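Local coordinates for protein transcriptional regulator, LYSR family (PDB 4AB5) that probably regulates transcription of methionine-biosynthesis genes as a MetR-like LysR-family factor, of which this chain is the regulatory domain, at residues Q75-Y80 with L184-R189; N96-E101 with V171-T176. All blocks are in the same frame, centred on the assembly; numbering follows the deposited sequence.

Contact 1 (Q75-Y80 with L184-R189)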
ATOM      1  N   GLN B  75      14.452  21.951  -0.205  1.00 48.44           N
ATOM      2  CA  GLN B  75      13.265  22.773  -0.120  1.00 49.31           C
ATOM      3  C   GLN B  75      12.379  22.187   0.977  1.00 54.06           C
ATOM      4  O   GLN B  75      11.988  21.015   0.871  1.00 53.41           O
ATOM      5  CB  GLN B  75      12.538  22.791  -1.471  1.00 50.46           C
ATOM      6  CG  GLN B  75      11.562  23.948  -1.627  1.00 73.38           C
ATOM      7  CD  GLN B  75      11.088  24.162  -3.046  1.00 92.22           C
ATOM      8  OE1 GLN B  75      10.240  25.012  -3.297  1.00 92.53           O
ATOM      9  NE2 GLN B  75      11.412  23.257  -3.967  1.00 78.06           N
ATOM     10  N   PRO B  76      12.084  22.943   2.061  1.00 50.45           N
ATOM     11  CA  PRO B  76      11.209  22.391   3.111  1.00 49.02           C
ATOM     12  C   PRO B  76       9.786  22.141   2.619  1.00 52.07           C
ATOM     13  O   PRO B  76       9.240  22.937   1.849  1.00 53.53           O
ATOM     14  CB  PRO B  76      11.234  23.462   4.198  1.00 51.95           C
ATOM     15  CG  PRO B  76      11.593  24.722   3.496  1.00 57.87           C
ATOM     16  CD  PRO B  76      12.485  24.333   2.364  1.00 53.44           C
ATOM     17  N   LEU B  77       9.205  21.018   3.029  1.00 45.79           N
ATOM     18  CA  LEU B  77       7.825  20.708   2.688  1.00 43.67           C
ATOM     19  C   LEU B  77       6.981  20.982   3.927  1.00 46.35           C
ATOM     20  O   LEU B  77       6.310  22.019   3.991  1.00 46.04           O
ATOM     21  CB  LEU B  77       7.655  19.261   2.174  1.00 42.00           C
ATOM     22  CG  LEU B  77       8.338  18.915   0.843  1.00 46.00           C
ATOM     23  CD1 LEU B  77       8.261  17.426   0.563  1.00 44.43           C
ATOM     24  CD2 LEU B  77       7.785  19.754  -0.328  1.00 47.42           C
ATOM     25  N   PHE B  78       7.081  20.101   4.943  1.00 42.09           N
ATOM     26  CA  PHE B  78       6.343  20.199   6.203  1.00 42.06           C
ATOM     27  C   PHE B  78       6.858  19.234   7.262  1.00 46.47           C
ATOM     28  O   PHE B  78       7.465  18.210   6.934  1.00 45.64           O
ATOM     29  CB  PHE B  78       4.830  19.946   5.985  1.00 43.17           C
ATOM     30  CG  PHE B  78       4.474  18.886   4.960  1.00 43.26           C
ATOM     31  CD1 PHE B  78       4.664  17.532   5.234  1.00 44.33           C
ATOM     32  CD2 PHE B  78       3.938  19.242   3.726  1.00 45.25           C
ATOM     33  CE1 PHE B  78       4.337  16.557   4.286  1.00 46.04           C
ATOM     34  CE2 PHE B  78       3.605  18.267   2.781  1.00 44.85           C
ATOM     35  CZ  PHE B  78       3.813  16.932   3.064  1.00 43.75           C
ATOM     36  N   ALA B  79       6.559  19.550   8.538  1.00 44.56           N
ATOM     37  CA  ALA B  79       6.876  18.723   9.706  1.00 44.35           C
ATOM     38  C   ALA B  79       5.560  18.206  10.320  1.00 47.26           C
ATOM     39  O   ALA B  79       4.506  18.830  10.148  1.00 46.66           O
ATOM     40  CB  ALA B  79       7.659  19.527  10.736  1.00 46.38           C
ATOM     41  N   TYR B  80       5.621  17.058  11.008  1.00 42.54           N
ATOM     42  CA  TYR B  80       4.470  16.439  11.681  1.00 41.07           C
ATOM     43  C   TYR B  80       4.917  15.520  12.807  1.00 46.52           C
ATOM     44  O   TYR B  80       6.059  15.049  12.800  1.00 46.44           O
ATOM     45  CB  TYR B  80       3.526  15.696  10.701  1.00 39.51           C
ATOM     46  CG  TYR B  80       4.201  14.693   9.787  1.00 38.99           C
ATOM     47  CD1 TYR B  80       4.543  13.425  10.240  1.00 38.72           C
ATOM     48  CD2 TYR B  80       4.459  14.998   8.451  1.00 40.99           C
ATOM     49  CE1 TYR B  80       5.170  12.501   9.405  1.00 39.03           C
ATOM     50  CE2 TYR B  80       5.050  14.066   7.596  1.00 41.09           C
ATOM     51  CZ  TYR B  80       5.411  12.819   8.080  1.00 47.28           C
ATOM     52  OH  TYR B  80       6.008  11.888   7.261  1.00 47.90           O
ATOM     53  N   LEU B 184       9.986  16.868   6.581  1.00 43.56           N
ATOM     54  CA  LEU B 184      10.028  16.480   5.174  1.00 42.13           C
ATOM     55  C   LEU B 184      10.537  17.541   4.237  1.00 45.40           C
ATOM     56  O   LEU B 184      10.155  18.703   4.353  1.00 45.56           O
ATOM     57  CB  LEU B 184       8.709  15.864   4.693  1.00 41.09           C
ATOM     58  CG  LEU B 184       8.666  14.338   4.807  1.00 44.35           C
ATOM     59  CD1 LEU B 184       8.365  13.893   6.217  1.00 44.01           C
ATOM     60  CD2 LEU B 184       7.669  13.774   3.892  1.00 44.50           C
ATOM     61  N   TYR B 185      11.437  17.128   3.323  1.00 40.64           N
ATOM     62  CA  TYR B 185      12.079  18.007   2.350  1.00 40.48           C
ATOM     63  C   TYR B 185      12.019  17.422   0.953  1.00 42.33           C
ATOM     64  O   TYR B 185      11.966  16.197   0.789  1.00 40.20           O
ATOM     65  CB  TYR B 185      13.566  18.240   2.703  1.00 42.27           C
ATOM     66  CG  TYR B 185      13.814  18.808   4.080  1.00 45.00           C
ATOM     67  CD1 TYR B 185      13.887  20.182   4.287  1.00 48.09           C
ATOM     68  CD2 TYR B 185      14.050  17.970   5.172  1.00 45.28           C
ATOM     69  CE1 TYR B 185      14.132  20.713   5.555  1.00 49.06           C
ATOM     70  CE2 TYR B 185      14.299  18.490   6.444  1.00 46.54           C
ATOM     71  CZ  TYR B 185      14.338  19.863   6.630  1.00 53.77           C
ATOM     72  OH  TYR B 185      14.574  20.390   7.877  1.00 56.34           O
ATOM     73  N   ALA B 186      12.079  18.308  -0.052  1.00 38.79           N
ATOM     74  CA  ALA B 186      12.178  17.942  -1.450  1.00 38.92           C
ATOM     75  C   ALA B 186      13.600  18.329  -1.854  1.00 47.92           C
ATOM     76  O   ALA B 186      13.999  19.487  -1.696  1.00 49.85           O
ATOM     77  CB  ALA B 186      11.171  18.720  -2.275  1.00 39.55           C
ATOM     78  N   ALA B 187      14.389  17.348  -2.289  1.00 44.12           N
ATOM     79  CA  ALA B 187      15.762  17.560  -2.722  1.00 44.23           C
ATOM     80  C   ALA B 187      15.837  17.564  -4.256  1.00 47.57           C
ATOM     81  O   ALA B 187      15.207  16.736  -4.910  1.00 46.30           O
ATOM     82  CB  ALA B 187      16.655  16.463  -2.156  1.00 44.97           C
ATOM     83  N   ILE B 188      16.578  18.521  -4.820  1.00 44.48           N
ATOM     84  CA  ILE B 188      16.856  18.646  -6.252  1.00 43.97           C
ATOM     85  C   ILE B 188      18.357  18.979  -6.423  1.00 49.98           C
ATOM     86  O   ILE B 188      19.036  19.314  -5.438  1.00 48.86           O
ATOM     87  CB  ILE B 188      15.950  19.691  -6.979  1.00 46.73           C
ATOM     88  CG1 ILE B 188      16.112  21.129  -6.420  1.00 48.12           C
ATOM     89  CG2 ILE B 188      14.489  19.251  -7.058  1.00 45.10           C
ATOM     90  CD1 ILE B 188      15.592  22.247  -7.325  1.00 51.40           C
ATOM     91  N   ARG B 189      18.863  18.917  -7.675  1.00 47.67           N
ATOM     92  CA  ARG B 189      20.241  19.295  -7.979  1.00 48.63           C
ATOM     93  C   ARG B 189      20.273  20.817  -7.925  1.00 54.66           C
ATOM     94  O   ARG B 189      19.256  21.453  -8.190  1.00 54.89           O
ATOM     95  CB  ARG B 189      20.626  18.860  -9.397  1.00 47.32           C
ATOM     96  CG  ARG B 189      20.779  17.371  -9.608  1.00 49.05           C
ATOM     97  CD  ARG B 189      20.972  17.130 -11.090  1.00 54.66           C
ATOM     98  NE  ARG B 189      20.526  15.801 -11.507  1.00 63.80           N
ATOM     99  CZ  ARG B 189      19.294  15.510 -11.910  1.00 74.06           C
ATOM    100  NH1 ARG B 189      18.357  16.450 -11.945  1.00 54.04           N
ATOM    101  NH2 ARG B 189      18.989  14.276 -12.282  1.00 63.05           N
TER

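Contact 2 (N96-E101 with V171-T176)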
ATOM      1  N   ASN B  96       0.179   8.160  29.129  1.00 50.51           N
ATOM      2  CA  ASN B  96      -0.058   9.277  28.202  1.00 50.55           C
ATOM      3  C   ASN B  96       1.152   9.479  27.294  1.00 53.34           C
ATOM      4  O   ASN B  96       0.993   9.788  26.116  1.00 53.53           O
ATOM      5  CB  ASN B  96      -0.359  10.575  28.961  1.00 54.57           C
ATOM      6  CG  ASN B  96      -1.812  10.796  29.350  1.00 84.16           C
ATOM      7  OD1 ASN B  96      -2.123  11.673  30.160  1.00 84.93           O
ATOM      8  ND2 ASN B  96      -2.742  10.047  28.768  1.00 71.55           N
ATOM      9  N   VAL B  97       2.357   9.295  27.848  1.00 48.63           N
ATOM     10  CA  VAL B  97       3.627   9.444  27.141  1.00 47.57           C
ATOM     11  C   VAL B  97       4.408   8.117  27.210  1.00 49.26           C
ATOM     12  O   VAL B  97       4.548   7.549  28.294  1.00 50.39           O
ATOM     13  CB  VAL B  97       4.449  10.638  27.715  1.00 52.28           C
ATOM     14  CG1 VAL B  97       5.802  10.767  27.028  1.00 51.97           C
ATOM     15  CG2 VAL B  97       3.675  11.949  27.615  1.00 52.65           C
ATOM     16  N   TRP B  98       4.928   7.641  26.064  1.00 41.96           N
ATOM     17  CA  TRP B  98       5.736   6.424  26.007  1.00 40.05           C
ATOM     18  C   TRP B  98       7.217   6.780  25.976  1.00 45.54           C
ATOM     19  O   TRP B  98       7.665   7.488  25.068  1.00 46.58           O
ATOM     20  CB  TRP B  98       5.383   5.565  24.782  1.00 36.72           C
ATOM     21  CG  TRP B  98       3.969   5.060  24.729  1.00 36.25           C
ATOM     22  CD1 TRP B  98       3.020   5.152  25.705  1.00 39.33           C
ATOM     23  CD2 TRP B  98       3.358   4.348  23.643  1.00 34.57           C
ATOM     24  NE1 TRP B  98       1.854   4.553  25.293  1.00 37.54           N
ATOM     25  CE2 TRP B  98       2.038   4.038  24.036  1.00 37.93           C
ATOM     26  CE3 TRP B  98       3.805   3.927  22.378  1.00 34.87           C
ATOM     27  CZ2 TRP B  98       1.143   3.364  23.193  1.00 35.91           C
ATOM     28  CZ3 TRP B  98       2.929   3.226  21.560  1.00 35.00           C
ATOM     29  CH2 TRP B  98       1.616   2.957  21.965  1.00 35.05           C
ATOM     30  N   THR B  99       7.979   6.309  26.979  1.00 41.51           N
ATOM     31  CA  THR B  99       9.430   6.522  27.043  1.00 41.73           C
ATOM     32  C   THR B  99      10.068   5.459  26.138  1.00 44.96           C
ATOM     33  O   THR B  99       9.404   4.471  25.817  1.00 44.57           O
ATOM     34  CB  THR B  99       9.948   6.388  28.504  1.00 48.97           C
ATOM     35  OG1 THR B  99       9.752   5.052  28.969  1.00 46.72           O
ATOM     36  CG2 THR B  99       9.295   7.374  29.467  1.00 46.67           C
ATOM     37  N   ALA B 100      11.341   5.628  25.757  1.00 41.77           N
ATOM     38  CA  ALA B 100      12.078   4.655  24.937  1.00 41.45           C
ATOM     39  C   ALA B 100      12.024   3.241  25.562  1.00 46.31           C
ATOM     40  O   ALA B 100      11.814   2.256  24.846  1.00 46.27           O
ATOM     41  CB  ALA B 100      13.522   5.104  24.775  1.00 43.55           C
ATOM     42  N   GLU B 101      12.134   3.168  26.907  1.00 42.40           N
ATOM     43  CA  GLU B 101      12.083   1.947  27.723  1.00 41.63           C
ATOM     44  C   GLU B 101      10.736   1.197  27.654  1.00 43.85           C
ATOM     45  O   GLU B 101      10.708  -0.008  27.905  1.00 43.10           O
ATOM     46  CB  GLU B 101      12.438   2.265  29.187  1.00 44.14           C
ATOM     47  CG  GLU B 101      13.913   2.577  29.436  1.00 53.23           C
ATOM     48  CD  GLU B 101      14.451   3.938  29.021  1.00 75.60           C
ATOM     49  OE1 GLU B 101      13.642   4.837  28.687  1.00 72.58           O
ATOM     50  OE2 GLU B 101      15.693   4.103  29.033  1.00 69.87           O
ATOM     51  N   VAL B 171      -5.614   3.608  19.644  1.00 32.37           N
ATOM     52  CA  VAL B 171      -5.524   4.829  20.443  1.00 31.44           C
ATOM     53  C   VAL B 171      -4.137   5.375  20.150  1.00 35.31           C
ATOM     54  O   VAL B 171      -3.251   4.599  19.774  1.00 33.90           O
ATOM     55  CB  VAL B 171      -5.808   4.651  21.963  1.00 34.36           C
ATOM     56  CG1 VAL B 171      -7.249   4.217  22.216  1.00 33.71           C
ATOM     57  CG2 VAL B 171      -4.831   3.692  22.629  1.00 33.61           C
ATOM     58  N   HIS B 172      -3.952   6.689  20.247  1.00 33.02           N
ATOM     59  CA  HIS B 172      -2.639   7.262  19.971  1.00 33.09           C
ATOM     60  C   HIS B 172      -2.035   7.871  21.208  1.00 36.70           C
ATOM     61  O   HIS B 172      -2.766   8.395  22.062  1.00 36.71           O
ATOM     62  CB  HIS B 172      -2.646   8.216  18.760  1.00 34.29           C
ATOM     63  CG  HIS B 172      -3.219   9.568  19.034  1.00 39.15           C
ATOM     64  ND1 HIS B 172      -2.404  10.688  19.130  1.00 42.25           N
ATOM     65  CD2 HIS B 172      -4.508   9.946  19.201  1.00 40.87           C
ATOM     66  CE1 HIS B 172      -3.223  11.702  19.365  1.00 42.42           C
ATOM     67  NE2 HIS B 172      -4.500  11.305  19.402  1.00 42.11           N
ATOM     68  N   ARG B 173      -0.703   7.748  21.335  1.00 32.89           N
ATOM     69  CA  ARG B 173       0.048   8.258  22.483  1.00 33.23           C
ATOM     70  C   ARG B 173       1.318   8.960  22.046  1.00 37.20           C
ATOM     71  O   ARG B 173       1.901   8.621  21.012  1.00 35.45           O
ATOM     72  CB  ARG B 173       0.383   7.135  23.491  1.00 30.87           C
ATOM     73  CG  ARG B 173      -0.821   6.400  24.089  1.00 35.32           C
ATOM     74  CD  ARG B 173      -1.642   7.299  24.982  1.00 37.56           C
ATOM     75  NE  ARG B 173      -2.728   6.593  25.652  1.00 39.96           N
ATOM     76  CZ  ARG B 173      -3.991   6.594  25.240  1.00 48.33           C
ATOM     77  NH1 ARG B 173      -4.332   7.231  24.127  1.00 33.99           N
ATOM     78  NH2 ARG B 173      -4.922   5.956  25.934  1.00 33.12           N
ATOM     79  N   GLN B 174       1.760   9.926  22.865  1.00 35.18           N
ATOM     80  CA  GLN B 174       2.967  10.697  22.626  1.00 35.14           C
ATOM     81  C   GLN B 174       4.211   9.831  22.827  1.00 40.77           C
ATOM     82  O   GLN B 174       4.324   9.145  23.841  1.00 40.52           O
ATOM     83  CB  GLN B 174       2.987  11.921  23.541  1.00 37.22           C
ATOM     84  CG  GLN B 174       4.176  12.828  23.315  1.00 45.41           C
ATOM     85  CD  GLN B 174       4.006  14.141  24.006  1.00 65.02           C
ATOM     86  OE1 GLN B 174       4.033  14.250  25.230  1.00 62.83           O
ATOM     87  NE2 GLN B 174       3.854  15.172  23.215  1.00 59.51           N
ATOM     88  N   ILE B 175       5.131   9.857  21.854  1.00 38.74           N
ATOM     89  CA  ILE B 175       6.392   9.121  21.932  1.00 38.69           C
ATOM     90  C   ILE B 175       7.414  10.092  22.510  1.00 45.13           C
ATOM     91  O   ILE B 175       7.810  11.029  21.811  1.00 44.49           O
ATOM     92  CB  ILE B 175       6.851   8.567  20.550  1.00 40.11           C
ATOM     93  CG1 ILE B 175       5.898   7.482  20.035  1.00 38.56           C
ATOM     94  CG2 ILE B 175       8.310   8.053  20.612  1.00 40.05           C
ATOM     95  CD1 ILE B 175       6.062   7.164  18.556  1.00 42.38           C
ATOM     96  N   THR B 176       7.833   9.880  23.786  1.00 43.97           N
ATOM     97  CA  THR B 176       8.842  10.709  24.468  1.00 46.21           C
ATOM     98  C   THR B 176       8.260  12.029  25.024  1.00 53.50           C
ATOM     99  O   THR B 176       7.275  12.546  24.486  1.00 53.58           O
ATOM    100  CB  THR B 176      10.138  10.776  23.598  1.00 47.75           C
ATOM    101  OG1 THR B 176      11.046   9.763  24.018  1.00 44.97           O
ATOM    102  CG2 THR B 176      10.788  12.153  23.523  1.00 44.59           C
TER

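Contact 1 (Q75-Y80 with L184-R189)
A classic beta bulge interrupts the antiparallel pairing of 75-80 of strand 72-86 with 184-189 of strand 171-189 in the LysR regulatory domain. L77 and F78 together face L184. L77 N donates to L184 O at 2.8 Å, in the carbonyl plane. F78 N reaches the same L184 O, but weakly. The oxygen of L184 is therefore shared by two consecutive N-H groups. L184 N donates back to F78 O at 2.9 Å, from above the carbonyl plane. Next to the bulge the pairing is regular. Q75 and A186 form a hydrogen-bonded pair, and A186 N meets Q75 O at 2.9 Å in a nearly straight bond (171°). Q75 N donates back to A186 O at 2.9 Å in a more bent bond (141°). P76 and Y185 are the non-hydrogen-bonded pair. Their side chains lie on the face opposite those of Q75 and A186. Y185 CD1 sits 3.7 Å from P76 CA, and Q75 O lies at the edge of the Y185 ring, near its plane.

The bulge turns L77 toward the partner strand, with CD2 4.0 Å from A186 CB. Y80 takes the crowded first torsion (chi1 52°), with CG between the backbone N and the carbonyl carbon. Its ring end then crosses L184 obliquely, and Y80 CE2 comes to 3.6 Å from L184 CD1.

Farther out, L77 touches I205 and A186 touches C202 of helix 196-212, while I62 of strand 60-63 touches L77 and L184. W22 and W159 meet the rings of F78 and Y80 edge-to-face. P76 O accepts a hydrogen bond from R206 NH1.

Contact 2 (N96-E101 with V171-T176)
V171 opens the strand 171-175, which runs parallel to the short strand 97-98 in the regulatory domain. Its CG2 lies 3.6 Å above the guanidinium plane of R173. H172 turns away from 96-101, but its carbonyl oxygen takes a hydrogen bond from R173 NH1 at 2.8 Å. H172 O lies close to the guanidinium plane, which helps fix the turn of that group.

R173 carries the main side-chain contact. Its CB sits over one face of the W98 indole, 3.7 Å from the centroid of the five-membered ring, a CH-pi contact. The chain bends at chi2 (-67°), so R173 CD comes to 3.8 Å from N96 O. The guanidinium is tilted 56° from the ring plane, so the two do not stack. R173 NH2 donates to A93 O, and W98 NE1 donates to L92 O.

Q174 N bonds weakly to N96 O. Q174 O accepts a hydrogen bond from W98 N at 2.8 Å, almost straight (173°) and nearly along the C=O axis. The side chains of Q174 and V97 run alongside each other on the same face of the sheet. I175 pairs with W98 on the other face. These two parallel bridges, V97 with Q174 and W98 with I175, add the short strand 97-98 to the mixed sheet beside strand 171-189. T176 N then donates to W98 O at 2.7 Å, and V97 CG1 rests against the T176 backbone.

Around this edge, strand 72-86 bonds to V171 and R173 through C86 and G84. Helix 158-166 touches H172, and helix 119-125 packs against A100, I175 and T176.

How the contacts relate
From the N terminus, strand 72-86 comes first and supplies 75-80. The chain then reaches 96-101, which spans the short strand 97-98. It goes on through helices 119-125, 140-148 and 158-166 before strand 171-189 begins. Contact 2 closes the inner loop, at 171-176. Contact 1 closes the wider one, at 184-189, so the two nest and do not cross. Their centres are about 26 Å apart and they do not touch. Strand 171-189 joins them within one mixed sheet. As in related LysR regulatory domains, strands 72-86 and 171-189 probably link the two lobes, with contact 1 nearer strand 60-63 and contact 2 nearer helix 119-125.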